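Local coordinates for protein kappa-carrageenase (Zobellia galactanivorans, PDB 5OCR) that probably hydrolyses kappa-carrageenan, a red-algal galactan, through the glycoside hydrolase family 16 beta-jellyroll domain that this chain represents, at residues Gln95-Gly100 / Val280-Lys285. Residues are numbered along the deposited sequence; the frame is centred on the assembly and turned at random.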
ATOM      1  N   GLN A  95     -12.791  -9.652  -0.847  1.00 18.37           N
ATOM      2  CA  GLN A  95     -13.703  -9.197   0.220  1.00 19.43           C
ATOM      3  C   GLN A  95     -13.397  -7.714   0.607  1.00 19.96           C
ATOM      4  O   GLN A  95     -12.205  -7.359   0.731  1.00 20.61           O
ATOM      5  CB  GLN A  95     -13.593 -10.086   1.464  1.00 21.45           C
ATOM      6  CG  GLN A  95     -14.537  -9.683   2.568  1.00 23.65           C
ATOM      7  CD  GLN A  95     -15.960  -9.768   2.206  1.00 26.96           C
ATOM      8  OE1 GLN A  95     -16.407 -10.761   1.588  1.00 29.65           O
ATOM      9  NE2 GLN A  95     -16.722  -8.734   2.567  1.00 26.34           N
ATOM     10  N   LYS A  96     -14.436  -6.921   0.815  1.00 18.57           N
ATOM     11  CA  LYS A  96     -14.256  -5.488   1.280  1.00 19.03           C
ATOM     12  C   LYS A  96     -14.584  -5.393   2.742  1.00 18.91           C
ATOM     13  O   LYS A  96     -15.412  -6.180   3.291  1.00 21.28           O
ATOM     14  CB  LYS A  96     -15.241  -4.579   0.506  1.00 19.37           C
ATOM     15  CG  LYS A  96     -14.829  -4.449  -0.970  1.00 20.81           C
ATOM     16  CD  LYS A  96     -15.943  -3.691  -1.715  1.00 22.50           C
ATOM     17  CE  LYS A  96     -15.708  -3.725  -3.250  1.00 23.29           C
ATOM     18  NZ  LYS A  96     -14.668  -2.735  -3.668  1.00 22.85           N
ATOM     19  N   PHE A  97     -13.989  -4.400   3.417  1.00 19.28           N
ATOM     20  CA  PHE A  97     -14.274  -4.180   4.821  1.00 19.96           C
ATOM     21  C   PHE A  97     -14.306  -2.667   5.036  1.00 20.87           C
ATOM     22  O   PHE A  97     -13.778  -1.929   4.287  1.00 21.67           O
ATOM     23  CB  PHE A  97     -13.055  -4.655   5.690  1.00 20.26           C
ATOM     24  CG  PHE A  97     -12.769  -6.115   5.558  1.00 21.19           C
ATOM     25  CD1 PHE A  97     -13.310  -7.019   6.466  1.00 21.42           C
ATOM     26  CD2 PHE A  97     -11.989  -6.581   4.471  1.00 22.11           C
ATOM     27  CE1 PHE A  97     -13.048  -8.392   6.293  1.00 22.39           C
ATOM     28  CE2 PHE A  97     -11.732  -7.925   4.301  1.00 22.40           C
ATOM     29  CZ  PHE A  97     -12.266  -8.827   5.215  1.00 21.39           C
ATOM     30  N   THR A  98     -14.866  -2.229   6.136  1.00 25.26           N
ATOM     31  CA  THR A  98     -14.812  -0.759   6.399  1.00 27.15           C
ATOM     32  C   THR A  98     -14.066  -0.608   7.717  1.00 25.80           C
ATOM     33  O   THR A  98     -12.877  -0.212   7.724  1.00 31.70           O
ATOM     34  CB  THR A  98     -16.218  -0.120   6.436  1.00 29.31           C
ATOM     35  OG1 THR A  98     -16.961  -0.408   5.233  1.00 33.71           O
ATOM     36  CG2 THR A  98     -16.059   1.478   6.562  1.00 31.43           C
ATOM     37  N   TYR A  99     -14.670  -1.078   8.776  1.00 22.80           N
ATOM     38  CA  TYR A  99     -14.046  -0.867  10.068  1.00 22.59           C
ATOM     39  C   TYR A  99     -13.427  -2.196  10.530  1.00 23.00           C
ATOM     40  O   TYR A  99     -13.878  -3.217  10.137  1.00 25.85           O
ATOM     41  CB  TYR A  99     -15.053  -0.443  11.078  1.00 22.70           C
ATOM     42  CG  TYR A  99     -15.764   0.803  10.699  1.00 22.16           C
ATOM     43  CD1 TYR A  99     -15.089   1.938  10.243  1.00 21.39           C
ATOM     44  CD2 TYR A  99     -17.128   0.881  10.923  1.00 22.64           C
ATOM     45  CE1 TYR A  99     -15.804   3.069   9.854  1.00 22.01           C
ATOM     46  CE2 TYR A  99     -17.845   2.010  10.581  1.00 24.17           C
ATOM     47  CZ  TYR A  99     -17.165   3.101  10.052  1.00 22.55           C
ATOM     48  OH  TYR A  99     -17.911   4.223   9.700  1.00 24.15           O
ATOM     49  N   GLY A 100     -12.405  -2.176  11.360  1.00 21.29           N
ATOM     50  CA  GLY A 100     -11.790  -3.413  11.797  1.00 20.81           C
ATOM     51  C   GLY A 100     -10.338  -3.147  12.151  1.00 20.77           C
ATOM     52  O   GLY A 100      -9.936  -1.970  12.303  1.00 20.99           O
ATOM     53  N   VAL A 280      -0.877 -11.700   6.511  1.00 16.70           N
ATOM     54  CA  VAL A 280      -1.821 -10.600   6.587  1.00 16.36           C
ATOM     55  C   VAL A 280      -2.965 -11.097   7.387  1.00 17.10           C
ATOM     56  O   VAL A 280      -3.448 -12.260   7.205  1.00 17.97           O
ATOM     57  CB  VAL A 280      -2.223 -10.048   5.222  1.00 17.01           C
ATOM     58  CG1 VAL A 280      -2.808 -11.178   4.303  1.00 17.47           C
ATOM     59  CG2 VAL A 280      -3.230  -8.880   5.414  1.00 16.31           C
ATOM     60  N   ARG A 281      -3.433 -10.261   8.299  1.00 17.20           N
ATOM     61  CA  ARG A 281      -4.539 -10.665   9.193  1.00 17.67           C
ATOM     62  C   ARG A 281      -5.536  -9.504   9.320  1.00 17.91           C
ATOM     63  O   ARG A 281      -5.160  -8.339   9.469  1.00 17.29           O
ATOM     64  CB  ARG A 281      -4.043 -11.063  10.578  1.00 18.89           C
ATOM     65  CG  ARG A 281      -3.133 -12.286  10.566  1.00 19.39           C
ATOM     66  CD  ARG A 281      -2.496 -12.449  11.959  1.00 21.09           C
ATOM     67  NE  ARG A 281      -1.576 -13.599  11.889  1.00 20.80           N
ATOM     68  CZ  ARG A 281      -0.552 -13.844  12.731  1.00 20.99           C
ATOM     69  NH1 ARG A 281      -0.308 -13.076  13.818  1.00 20.52           N
ATOM     70  NH2 ARG A 281       0.210 -14.913  12.530  1.00 20.88           N
ATOM     71  N   VAL A 282      -6.822  -9.834   9.245  1.00 17.16           N
ATOM     72  CA  VAL A 282      -7.881  -8.831   9.376  1.00 18.58           C
ATOM     73  C   VAL A 282      -8.828  -9.332  10.490  1.00 18.82           C
ATOM     74  O   VAL A 282      -9.141 -10.559  10.539  1.00 18.36           O
ATOM     75  CB  VAL A 282      -8.641  -8.678   8.079  1.00 19.10           C
ATOM     76  CG1 VAL A 282      -9.763  -7.630   8.237  1.00 19.06           C
ATOM     77  CG2 VAL A 282      -7.690  -8.210   7.010  1.00 19.29           C
ATOM     78  N   TRP A 283      -9.259  -8.422  11.341  1.00 18.87           N
ATOM     79  CA  TRP A 283     -10.247  -8.748  12.371  1.00 19.32           C
ATOM     80  C   TRP A 283     -11.372  -7.755  12.314  1.00 20.33           C
ATOM     81  O   TRP A 283     -11.191  -6.616  11.864  1.00 21.17           O
ATOM     82  CB  TRP A 283      -9.689  -8.672  13.799  1.00 19.14           C
ATOM     83  CG  TRP A 283      -8.557  -9.610  14.149  1.00 18.95           C
ATOM     84  CD1 TRP A 283      -8.632 -10.800  14.880  1.00 19.38           C
ATOM     85  CD2 TRP A 283      -7.163  -9.430  13.801  1.00 19.03           C
ATOM     86  NE1 TRP A 283      -7.371 -11.361  15.043  1.00 19.88           N
ATOM     87  CE2 TRP A 283      -6.435 -10.573  14.388  1.00 19.55           C
ATOM     88  CE3 TRP A 283      -6.428  -8.406  13.112  1.00 17.73           C
ATOM     89  CZ2 TRP A 283      -5.042 -10.684  14.313  1.00 19.33           C
ATOM     90  CZ3 TRP A 283      -5.064  -8.554  13.027  1.00 19.12           C
ATOM     91  CH2 TRP A 283      -4.382  -9.629  13.613  1.00 19.75           C
ATOM     92  N   GLU A 284     -12.520  -8.201  12.763  1.00 21.99           N
ATOM     93  CA  GLU A 284     -13.641  -7.260  12.974  0.50 22.97           C
ATOM     94  C   GLU A 284     -14.010  -7.262  14.458  1.00 23.95           C
ATOM     95  O   GLU A 284     -13.811  -8.253  15.176  1.00 24.57           O
ATOM     96  CB  GLU A 284     -14.848  -7.465  12.009  0.50 23.18           C
ATOM     97  CG  GLU A 284     -14.540  -7.193  10.513  0.50 24.78           C
ATOM     98  CD  GLU A 284     -15.690  -7.461   9.559  0.50 24.56           C
ATOM     99  OE1 GLU A 284     -16.339  -8.510   9.654  0.50 28.58           O
ATOM    100  OE2 GLU A 284     -15.924  -6.664   8.677  0.50 24.04           O
ATOM    101  N   LYS A 285     -14.475  -6.115  14.910  1.00 26.25           N
ATOM    102  CA  LYS A 285     -14.760  -5.861  16.351  1.00 30.58           C
ATOM    103  C   LYS A 285     -16.159  -6.318  16.617  1.00 36.71           C
ATOM    104  O   LYS A 285     -17.026  -6.106  15.784  1.00 31.69           O
ATOM    105  CB  LYS A 285     -14.620  -4.329  16.615  1.00 34.09           C
ATOM    106  CG  LYS A 285     -14.610  -3.958  18.067  1.00 40.75           C
ATOM    107  CD  LYS A 285     -15.196  -2.570  18.242  1.00 41.75           C
ATOM    108  CE  LYS A 285     -14.070  -1.612  18.043  1.00 45.59           C
ATOM    109  NZ  LYS A 285     -14.508  -0.210  18.287  1.00 49.79           N
TER
HETATM  110  O   HOH W   1     -16.619  -7.247   5.665  1.00 36.55           O
HETATM  111  O   HOH W   2     -15.196  -4.306   8.228  1.00 32.01           O
HETATM  112  O   HOH W   3     -15.173  -4.089  13.024  1.00 24.31           O
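Phe97 and Val282 meet tip to tip: methyl CG1 of the valine sits over one face of the ring, toward its rim, 4.0 Å from the centroid in a CH-pi contact. CG1 stands anti to its own backbone N (chi1 179°), which puts this branch rather than CG2 against the ring. A beta-branched valine suits the strand, and a flat phenyl offers both a face and an edge. The edge meets Glu284, which is modelled in two conformers; in the one described, OE2 lies 3.4 Å from CD1 of Phe97, with carboxylate and ring planes nearly perpendicular (82°), a position in which the weakly positive ring hydrogens can face the acid. An alanine in place of Phe97 would probably leave Val282 CG1 without its aromatic face and open a gap beside the Glu284 carboxylate.

No direct hydrogen bond joins 95-100 to 280-285; water does so instead. Two waters donate to OE2 of Glu284: one also donates to Lys96 O, while the other accepts from Thr98 N and donates to Tyr99 O, linking the loop to the acid in this conformer. Farther along, the two segments come close at Gly100, whose CA is 3.3 Å from Trp283 O; a side chain there would collide with that carbonyl, and at phi 153° a beta carbon would also press on Tyr99 O, so glycine suits the place.

The contact lies where the chain leaves strand 86-97, paired with 233-241, and enters 100-107, which runs antiparallel beside 273-285. Phe97 and Val282 both pack on Val235 and Phe102, joining these strands in the buried interior of the jellyroll.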